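Local coordinates for CaaX farnesyltransferase beta subunit Ram1 (Aspergillus fumigatus, PDB 4L9P), which probably transfers a farnesyl group from farnesyl diphosphate to a C-terminal CaaX cysteine, as the zinc-binding, peptide-binding subunit of a heterodimeric prenyltransferase, at residues Asn99-Leu104 / Leu411-Cys416; Thr407-Ser412 / Asp423-His428; Pro471-Asp476 / Asn488-Pro493. All blocks are in the same frame, centred on the assembly; numbering follows the deposited sequence. Where two conformers were deposited one is given.

How the contacts relate
Contacts 1 and 2 are buried neighbours with centres about 5 Å apart, both built on helix 403-413 and sharing Leu411 and Ser412. Contact 1 sets the end of this helix against helix 89-105 through sulfur, methylene and water. Contact 2 reaches from it to the loop 423-428 through one tyrosine hydroxyl, close to the zinc site. The two meet directly where Cys414 SG lies 3.3 Å from Tyr409 CE2. Contact 3, its centre about 21 Å from that of contact 1 and 19 Å from that of contact 2, lies at the surface between two largely loop segments, and its chemistry is an arginine shared among carbonyls and a glutamate. Leu411 CD1 beside Asp489 OD2 connects it to both.

Contact 1. Residues Asn99-Leu104 / Leu411-Cys416; sequences NKCLPL and LSCCQC
Leu104 O receives two polar partners: a water at 3.1 Å from Leu104 O, and the side-chain amide of Gln112 from the neighbouring loop. The same water lies 2.8 Å from Ser412 OG, so it bridges the two helices where no direct hydrogen bond does. Gln112 also makes a weak bond to Ser412 O, tying the two backbones together a second time.

Beside this polar seam the contact is apolar. Leu104 meets Ser412 O mainly with CB, at 3.3 Å, and with its CD2 methyl at 3.7 Å. Cys413 SG lies between Cys101 and Leu104, about one turn apart on helix 89-105, at 4.0 Å from Leu104 CB and 4.0 Å from Cys101 CB. Its chi1 of -63° sets the sulfur anti to the carbonyl carbon, which carries it across to the other helix. Cys101 SG and Cys413 SG stand 4.1 Å apart, far too long for a disulfide; they meet as packed sulfurs.

Within 411-416, Gln415 NE2 returns to Leu411 O at 2.9 Å and 174°, in the carbonyl plane on a lone pair, and it also donates to Ala123 O. Gln415 OE1 accepts from His129 NE2 and Gln125 N, which fixes the amide's orientation where helix 403-413 ends in a wider pi-type turn.

The contact thus joins helix 89-105, early in the chain, to helix 403-413, over 300 residues later. Its chemistry implies a close, mainly van der Waals join, consistent with two thiols that are not bonded to each other, in which the buried Leu104 O is met by a water and by Gln112.

Contact 2. Residues Thr407-Ser412 / Asp423-His428; sequences TRYILS and DKPGKH
Tyr409 OH donates to Asp423 O over 2.8 Å, and this is the one hydrogen bond between 407-412 and 423-428. The donor lies in the carbonyl plane, on a lone pair, with a C=O...donor angle of 135°. The oxygen in turn lies near the plane of the tyrosine ring, at its edge. Tyr409 OH also presses close to Lys424 CB, at 3.1 Å, while Pro425 CD stands farther off at 4.1 Å from the same hydroxyl.

The phenol gets there because CG is anti to the backbone N (chi1 -172°), which swings the ring off the helix toward the loop; Cys101 and Cys414 pack against it.

In the next shell, Lys424 folds back on its neighbour. Bends at chi3 and chi4 return Lys424 NZ to Asp423 OD1 at 2.7 Å, a salt bridge on the syn side, 19° out of the carboxylate plane. Lys424 NZ makes a further weak bond to Val364 O, and the Asp423 backbone pairs with Gly366. Beyond, a type II turn from Lys424 to Lys427 closes with Lys427 N to Lys424 O at 3.1 Å; Gly426 takes the positive phi.

The side chain of Asp423 is about 4 Å from the zinc ion and about 3 Å from that of Asp365, one of the metal's ligands together with Cys367 and His433. A buried phenol holding the Asp423 carbonyl, plus a lysine holding its carboxylate, therefore probably steadies the second shell of the zinc site.

Contact 3. Residues Pro471-Asp476 / Asn488-Pro493; sequences PNFASD and NDRLVP
This is a surface contact between two largely loop segments, away from the zinc and isoprenoid sites: 471-476 starts at the last residue of strand 468-471 and continues as loop, while the chain at 488-493 passes alongside on the way to helix 502-513. One side chain, Arg490, carries almost all of it. CG stands anti to the backbone N (chi1 -180°) and the chain runs out extended before bending at chi3, which brings one guanidinium face against Pro471 and its edge to Asn472 O.

Arg490 NH2 donates to Asn472 O at 3.2 Å, with an N-H...acceptor angle of 143°. The bond is weak, although the oxygen lies at the edge of the guanidinium and in its plane. Over one face of that group sits Pro471 CB, 3.8 Å from Arg490 NH1 and offset toward the rim. The same methylene lies 3.7 Å above one face of the Phe473 ring, so Pro471 CB fills the corner between two flat groups turned 80° apart. Phe473 CD1 is 4.0 Å from Arg490 NH2, but the planes are too steeply inclined for a parallel stack.

The strongest polar partner, Glu487, directly precedes 488-493: it forms a salt bridge with Arg490 NE and accepts from Ala474 N through its other oxygen. Gln445, farther off in sequence, accepts from Arg490 NH1 at its carbonyl O and pairs by backbone with Asn472.

The chemistry implies a shared network joining the loops: Glu487 and Gln445 O probably place the guanidinium, and the weak bond to Asn472 O and the packing on Pro471 add to this.

Contact 1. Residues Asn99-Leu104 / Leu411-Cys416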
loop_
_atom_site.group_PDB
_atom_site.type_symbol
_atom_site.label_atom_id
_atom_site.label_comp_id
_atom_site.label_asym_id
_atom_site.label_seq_id
_atom_site.Cartn_x
_atom_site.Cartn_y
_atom_site.Cartn_z
ATOM N N ASN B 99 10.577 21.716 7.202
ATOM C CA ASN B 99 11.815 22.475 7.399
ATOM C C ASN B 99 13.033 21.734 6.954
ATOM O O ASN B 99 14.005 22.391 6.480
ATOM C CB ASN B 99 11.940 22.867 8.858
ATOM C CG ASN B 99 10.891 23.894 9.250
ATOM O OD1 ASN B 99 10.299 24.529 8.367
ATOM N ND2 ASN B 99 10.583 24.001 10.531
ATOM N N LYS B 100 13.058 20.419 7.028
ATOM C CA LYS B 100 14.143 19.647 6.421
ATOM C C LYS B 100 14.122 19.672 4.886
ATOM O O LYS B 100 15.185 19.679 4.228
ATOM C CB LYS B 100 14.108 18.197 6.885
ATOM C CG LYS B 100 14.504 17.994 8.350
ATOM C CD LYS B 100 14.380 16.519 8.734
ATOM C CE LYS B 100 14.593 16.388 10.256
ATOM N NZ LYS B 100 14.482 15.029 10.822
ATOM N N CYS B 101 12.931 19.716 4.311
ATOM C CA CYS B 101 12.847 19.678 2.851
ATOM C C CYS B 101 13.149 21.024 2.231
ATOM O O CYS B 101 13.712 21.050 1.141
ATOM C CB CYS B 101 11.437 19.256 2.438
ATOM S SG CYS B 101 11.085 17.516 2.659
ATOM N N LEU B 102 12.860 22.142 2.888
ATOM C CA LEU B 102 12.956 23.470 2.212
ATOM C C LEU B 102 14.329 23.800 1.644
ATOM O O LEU B 102 14.399 24.207 0.508
ATOM C CB LEU B 102 12.379 24.607 3.092
ATOM C CG LEU B 102 10.844 24.658 3.073
ATOM C CD1 LEU B 102 10.372 25.559 4.175
ATOM C CD2 LEU B 102 10.342 25.160 1.696
ATOM N N PRO B 103 15.417 23.575 2.399
ATOM C CA PRO B 103 16.724 23.947 1.776
ATOM C C PRO B 103 17.026 23.068 0.586
ATOM O O PRO B 103 17.726 23.481 -0.356
ATOM C CB PRO B 103 17.755 23.694 2.874
ATOM C CG PRO B 103 16.996 23.094 4.004
ATOM C CD PRO B 103 15.531 23.276 3.832
ATOM N N LEU B 104 16.590 21.810 0.618
ATOM C CA LEU B 104 16.817 20.900 -0.509
ATOM C C LEU B 104 15.932 21.282 -1.706
ATOM O O LEU B 104 16.426 21.287 -2.865
ATOM C CB LEU B 104 16.535 19.472 -0.041
ATOM C CG LEU B 104 17.540 18.944 1.008
ATOM C CD1 LEU B 104 16.886 17.768 1.740
ATOM C CD2 LEU B 104 18.794 18.471 0.340
ATOM N N LEU B 411 13.925 14.261 -6.829
ATOM C CA LEU B 411 15.289 14.655 -7.221
ATOM C C LEU B 411 15.932 15.622 -6.241
ATOM O O LEU B 411 17.181 15.528 -6.024
ATOM C CB LEU B 411 15.299 15.248 -8.642
ATOM C CG LEU B 411 14.952 14.229 -9.718
ATOM C CD1 LEU B 411 14.902 14.945 -11.139
ATOM C CD2 LEU B 411 15.966 13.057 -9.744
ATOM N N SER B 412 15.158 16.562 -5.690
ATOM C CA SER B 412 15.742 17.555 -4.761
ATOM C C SER B 412 15.875 17.016 -3.353
ATOM O O SER B 412 16.829 17.395 -2.634
ATOM C CB SER B 412 14.940 18.858 -4.707
ATOM O OG SER B 412 14.896 19.500 -5.985
ATOM N N CYS B 413 14.945 16.110 -2.919
ATOM C CA CYS B 413 14.877 15.754 -1.506
ATOM C C CYS B 413 15.219 14.314 -1.202
ATOM O O CYS B 413 15.582 14.008 -0.040
ATOM C CB CYS B 413 13.487 16.018 -0.917
ATOM S SG CYS B 413 13.021 17.762 -0.951
ATOM N N CYS B 414 15.100 13.394 -2.173
ATOM C CA CYS B 414 15.222 11.955 -1.822
ATOM C C CYS B 414 16.516 11.336 -2.302
ATOM O O CYS B 414 16.702 10.131 -2.129
ATOM C CB CYS B 414 14.055 11.155 -2.403
ATOM S SG CYS B 414 12.474 11.574 -1.603
ATOM N N GLN B 415 17.433 12.110 -2.891
ATOM C CA GLN B 415 18.709 11.520 -3.273
ATOM C C GLN B 415 19.769 11.640 -2.187
ATOM O O GLN B 415 20.005 12.728 -1.645
ATOM C CB GLN B 415 19.269 12.208 -4.529
ATOM C CG GLN B 415 18.303 12.115 -5.729
ATOM C CD GLN B 415 19.055 12.492 -7.013
ATOM O OE1 GLN B 415 19.718 11.621 -7.598
ATOM N NE2 GLN B 415 18.919 13.728 -7.423
ATOM N N CYS B 416 20.428 10.533 -1.874
ATOM C CA CYS B 416 21.519 10.544 -0.889
ATOM C C CYS B 416 22.847 10.745 -1.584
ATOM O O CYS B 416 23.167 10.066 -2.557
ATOM C CB CYS B 416 21.548 9.227 -0.127
ATOM S SG CYS B 416 19.978 8.958 0.633
HETATM O O HOH W 1 16.486 21.774 -5.921
#

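Contact 2. Residues Thr407-Ser412 / Asp423-His428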
loop_
_atom_site.group_PDB
_atom_site.type_symbol
_atom_site.label_atom_id
_atom_site.label_comp_id
_atom_site.label_asym_id
_atom_site.label_seq_id
_atom_site.Cartn_x
_atom_site.Cartn_y
_atom_site.Cartn_z
ATOM N N THR B 407 8.393 15.274 -8.933
ATOM C CA THR B 407 9.735 15.239 -9.465
ATOM C C THR B 407 10.711 16.051 -8.586
ATOM O O THR B 407 11.839 15.607 -8.310
ATOM C CB THR B 407 9.747 15.818 -10.873
ATOM O OG1 THR B 407 8.918 14.989 -11.691
ATOM C CG2 THR B 407 11.159 15.734 -11.451
ATOM N N ARG B 408 10.263 17.220 -8.129
ATOM C CA ARG B 408 11.078 17.983 -7.179
ATOM C C ARG B 408 11.340 17.182 -5.917
ATOM O O ARG B 408 12.454 17.174 -5.404
ATOM C CB ARG B 408 10.429 19.317 -6.808
ATOM C CG ARG B 408 10.359 20.272 -8.021
ATOM C CD ARG B 408 9.804 21.655 -7.543
ATOM N NE ARG B 408 9.776 22.584 -8.704
ATOM C CZ ARG B 408 10.843 23.222 -9.183
ATOM N NH1 ARG B 408 12.016 23.146 -8.553
ATOM N NH2 ARG B 408 10.693 23.945 -10.305
ATOM N N TYR B 409 10.287 16.546 -5.334
ATOM C CA TYR B 409 10.551 15.831 -4.125
ATOM C C TYR B 409 11.555 14.716 -4.332
ATOM O O TYR B 409 12.479 14.561 -3.560
ATOM C CB TYR B 409 9.226 15.231 -3.630
ATOM C CG TYR B 409 9.368 14.602 -2.225
ATOM C CD1 TYR B 409 9.799 15.380 -1.117
ATOM C CD2 TYR B 409 9.276 13.194 -2.085
ATOM C CE1 TYR B 409 10.040 14.794 0.100
ATOM C CE2 TYR B 409 9.471 12.582 -0.824
ATOM C CZ TYR B 409 9.923 13.379 0.225
ATOM O OH TYR B 409 10.203 12.811 1.445
ATOM N N ILE B 410 11.420 13.942 -5.402
ATOM C CA ILE B 410 12.367 12.841 -5.596
ATOM C C ILE B 410 13.779 13.340 -5.872
ATOM O O ILE B 410 14.735 12.914 -5.191
ATOM C CB ILE B 410 11.885 11.974 -6.785
ATOM C CG1 ILE B 410 10.540 11.259 -6.443
ATOM C CG2 ILE B 410 12.977 10.927 -7.173
ATOM C CD1 ILE B 410 9.864 10.661 -7.655
ATOM N N LEU B 411 13.925 14.261 -6.829
ATOM C CA LEU B 411 15.289 14.655 -7.221
ATOM C C LEU B 411 15.932 15.622 -6.241
ATOM O O LEU B 411 17.181 15.528 -6.024
ATOM C CB LEU B 411 15.299 15.248 -8.642
ATOM C CG LEU B 411 14.952 14.229 -9.718
ATOM C CD1 LEU B 411 14.902 14.945 -11.139
ATOM C CD2 LEU B 411 15.966 13.057 -9.744
ATOM N N SER B 412 15.158 16.562 -5.690
ATOM C CA SER B 412 15.742 17.555 -4.761
ATOM C C SER B 412 15.875 17.016 -3.353
ATOM O O SER B 412 16.829 17.395 -2.634
ATOM C CB SER B 412 14.940 18.858 -4.707
ATOM O OG SER B 412 14.896 19.500 -5.985
ATOM N N ASP B 423 13.400 7.682 1.994
ATOM C CA ASP B 423 12.056 8.109 2.339
ATOM C C ASP B 423 11.903 9.612 2.350
ATOM O O ASP B 423 11.075 10.200 1.649
ATOM C CB ASP B 423 11.762 7.404 3.718
ATOM C CG ASP B 423 10.693 8.058 4.577
ATOM O OD1 ASP B 423 10.018 9.000 4.178
ATOM O OD2 ASP B 423 10.504 7.551 5.733
ATOM N N LYS B 424 12.780 10.256 3.107
ATOM C CA LYS B 424 12.720 11.703 3.265
ATOM C C LYS B 424 14.067 12.159 3.815
ATOM O O LYS B 424 14.830 11.341 4.296
ATOM C CB LYS B 424 11.542 12.125 4.191
ATOM C CG LYS B 424 11.688 11.624 5.646
ATOM C CD LYS B 424 10.569 12.270 6.555
ATOM C CE LYS B 424 9.146 11.990 6.107
ATOM N NZ LYS B 424 8.810 10.487 6.138
ATOM N N PRO B 425 14.338 13.463 3.749
ATOM C CA PRO B 425 15.567 13.962 4.367
ATOM C C PRO B 425 15.690 13.519 5.790
ATOM O O PRO B 425 14.697 13.518 6.520
ATOM C CB PRO B 425 15.396 15.481 4.262
ATOM C CG PRO B 425 14.536 15.650 2.969
ATOM C CD PRO B 425 13.514 14.514 3.123
ATOM N N GLY B 426 16.894 13.127 6.194
ATOM C CA GLY B 426 17.051 12.646 7.537
ATOM C C GLY B 426 17.002 11.160 7.719
ATOM O O GLY B 426 17.352 10.651 8.787
ATOM N N LYS B 427 16.631 10.451 6.663
ATOM C CA LYS B 427 16.614 8.992 6.686
ATOM C C LYS B 427 17.762 8.436 5.856
ATOM O O LYS B 427 18.056 8.972 4.763
ATOM C CB LYS B 427 15.297 8.457 6.050
ATOM C CG LYS B 427 14.024 8.958 6.718
ATOM C CD LYS B 427 13.916 8.483 8.127
ATOM C CE LYS B 427 12.541 8.803 8.646
ATOM N NZ LYS B 427 12.336 8.245 10.035
ATOM N N HIS B 428 18.359 7.318 6.274
ATOM C CA HIS B 428 19.341 6.671 5.406
ATOM C C HIS B 428 18.634 6.048 4.197
ATOM O O HIS B 428 17.463 5.648 4.284
ATOM C CB HIS B 428 20.011 5.521 6.190
ATOM C CG HIS B 428 20.767 5.977 7.406
ATOM N ND1 HIS B 428 21.303 5.093 8.314
ATOM C CD2 HIS B 428 21.018 7.214 7.899
ATOM C CE1 HIS B 428 21.920 5.761 9.273
ATOM N NE2 HIS B 428 21.768 7.051 9.045
#

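Contact 3. Residues Pro471-Asp476 / Asn488-Pro493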
loop_
_atom_site.group_PDB
_atom_site.type_symbol
_atom_site.label_atom_id
_atom_site.label_comp_id
_atom_site.label_asym_id
_atom_site.label_seq_id
_atom_site.Cartn_x
_atom_site.Cartn_y
_atom_site.Cartn_z
ATOM N N PRO B 471 6.478 8.570 -24.518
ATOM C CA PRO B 471 7.202 9.473 -23.620
ATOM C C PRO B 471 6.438 10.756 -23.364
ATOM O O PRO B 471 5.827 11.313 -24.277
ATOM C CB PRO B 471 8.557 9.755 -24.331
ATOM C CG PRO B 471 8.384 9.261 -25.617
ATOM C CD PRO B 471 7.196 8.360 -25.782
ATOM N N ASN B 472 6.509 11.243 -22.143
ATOM C CA ASN B 472 6.019 12.589 -21.861
ATOM C C ASN B 472 7.265 13.436 -21.643
ATOM O O ASN B 472 7.913 13.393 -20.601
ATOM C CB ASN B 472 5.114 12.575 -20.640
ATOM C CG ASN B 472 4.284 13.791 -20.588
ATOM O OD1 ASN B 472 4.587 14.740 -21.279
ATOM N ND2 ASN B 472 3.231 13.783 -19.803
ATOM N N PHE B 473 7.636 14.152 -22.696
ATOM C CA PHE B 473 8.942 14.752 -22.786
ATOM C C PHE B 473 9.160 15.902 -21.817
ATOM O O PHE B 473 8.236 16.645 -21.488
ATOM C CB PHE B 473 9.185 15.280 -24.234
ATOM C CG PHE B 473 9.450 14.199 -25.234
ATOM C CD1 PHE B 473 10.471 13.266 -25.023
ATOM C CD2 PHE B 473 8.664 14.096 -26.391
ATOM C CE1 PHE B 473 10.783 12.266 -25.978
ATOM C CE2 PHE B 473 8.958 13.099 -27.342
ATOM C CZ PHE B 473 10.021 12.179 -27.109
ATOM N N ALA B 474 10.406 16.106 -21.441
ATOM C CA ALA B 474 10.786 17.230 -20.561
ATOM C C ALA B 474 10.239 18.539 -21.135
ATOM O O ALA B 474 10.310 18.766 -22.365
ATOM C CB ALA B 474 12.301 17.304 -20.429
ATOM N N SER B 475 9.729 19.387 -20.251
ATOM C CA SER B 475 9.048 20.619 -20.658
ATOM C C SER B 475 9.944 21.848 -20.619
ATOM O O SER B 475 11.096 21.800 -20.115
ATOM C CB SER B 475 7.884 20.861 -19.686
ATOM O OG SER B 475 6.988 19.758 -19.687
ATOM N N ASP B 476 9.408 22.960 -21.129
ATOM C CA ASP B 476 10.066 24.251 -20.999
ATOM C C ASP B 476 8.975 25.196 -20.494
ATOM O O ASP B 476 7.816 25.034 -20.822
ATOM C CB ASP B 476 10.622 24.696 -22.372
ATOM C CG ASP B 476 11.458 25.910 -22.249
ATOM O OD1 ASP B 476 12.519 25.862 -21.581
ATOM O OD2 ASP B 476 11.058 26.932 -22.833
ATOM N N ASN B 488 18.107 13.797 -19.778
ATOM C CA ASN B 488 19.211 13.039 -19.222
ATOM C C ASN B 488 18.784 12.212 -17.990
ATOM O O ASN B 488 19.465 11.240 -17.655
ATOM C CB ASN B 488 20.349 13.951 -18.809
ATOM C CG ASN B 488 21.394 14.150 -19.902
ATOM O OD1 ASN B 488 21.205 13.775 -21.061
ATOM N ND2 ASN B 488 22.515 14.705 -19.484
ATOM N N ASP B 489 17.688 12.596 -17.338
ATOM C CA ASP B 489 17.172 11.849 -16.143
ATOM C C ASP B 489 16.183 10.745 -16.585
ATOM O O ASP B 489 15.543 10.141 -15.707
ATOM C CB ASP B 489 16.397 12.833 -15.247
ATOM C CG ASP B 489 17.247 13.958 -14.701
ATOM O OD1 ASP B 489 18.497 13.788 -14.496
ATOM O OD2 ASP B 489 16.654 15.037 -14.447
ATOM N N ARG B 490 15.921 10.547 -17.891
ATOM C CA ARG B 490 14.884 9.591 -18.313
ATOM C C ARG B 490 15.207 8.150 -17.965
ATOM O O ARG B 490 16.296 7.644 -18.199
ATOM C CB ARG B 490 14.633 9.733 -19.843
ATOM C CG ARG B 490 13.539 8.738 -20.305
ATOM C CD ARG B 490 13.051 9.006 -21.728
ATOM N NE ARG B 490 12.345 10.293 -21.789
ATOM C CZ ARG B 490 11.077 10.465 -21.389
ATOM N NH1 ARG B 490 10.353 9.392 -21.021
ATOM N NH2 ARG B 490 10.513 11.681 -21.373
ATOM N N LEU B 491 14.203 7.512 -17.336
ATOM C CA LEU B 491 14.297 6.108 -16.979
ATOM C C LEU B 491 13.475 5.252 -17.907
ATOM O O LEU B 491 12.623 5.760 -18.652
ATOM C CB LEU B 491 13.715 5.988 -15.532
ATOM C CG LEU B 491 14.478 6.800 -14.473
ATOM C CD1 LEU B 491 13.763 6.657 -13.086
ATOM C CD2 LEU B 491 15.942 6.350 -14.362
ATOM N N VAL B 492 13.720 3.942 -17.869
ATOM C CA VAL B 492 12.932 3.004 -18.653
ATOM C C VAL B 492 11.493 2.993 -18.149
ATOM O O VAL B 492 11.271 3.068 -16.952
ATOM C CB VAL B 492 13.627 1.631 -18.523
ATOM C CG1 VAL B 492 12.795 0.473 -18.917
ATOM C CG2 VAL B 492 15.046 1.666 -19.157
ATOM N N PRO B 493 10.493 2.880 -19.033
ATOM C CA PRO B 493 9.078 2.825 -18.559
ATOM C C PRO B 493 8.815 1.474 -17.841
ATOM O O PRO B 493 9.359 0.423 -18.224
ATOM C CB PRO B 493 8.247 2.928 -19.857
ATOM C CG PRO B 493 9.213 2.482 -20.958
ATOM C CD PRO B 493 10.648 2.835 -20.498
#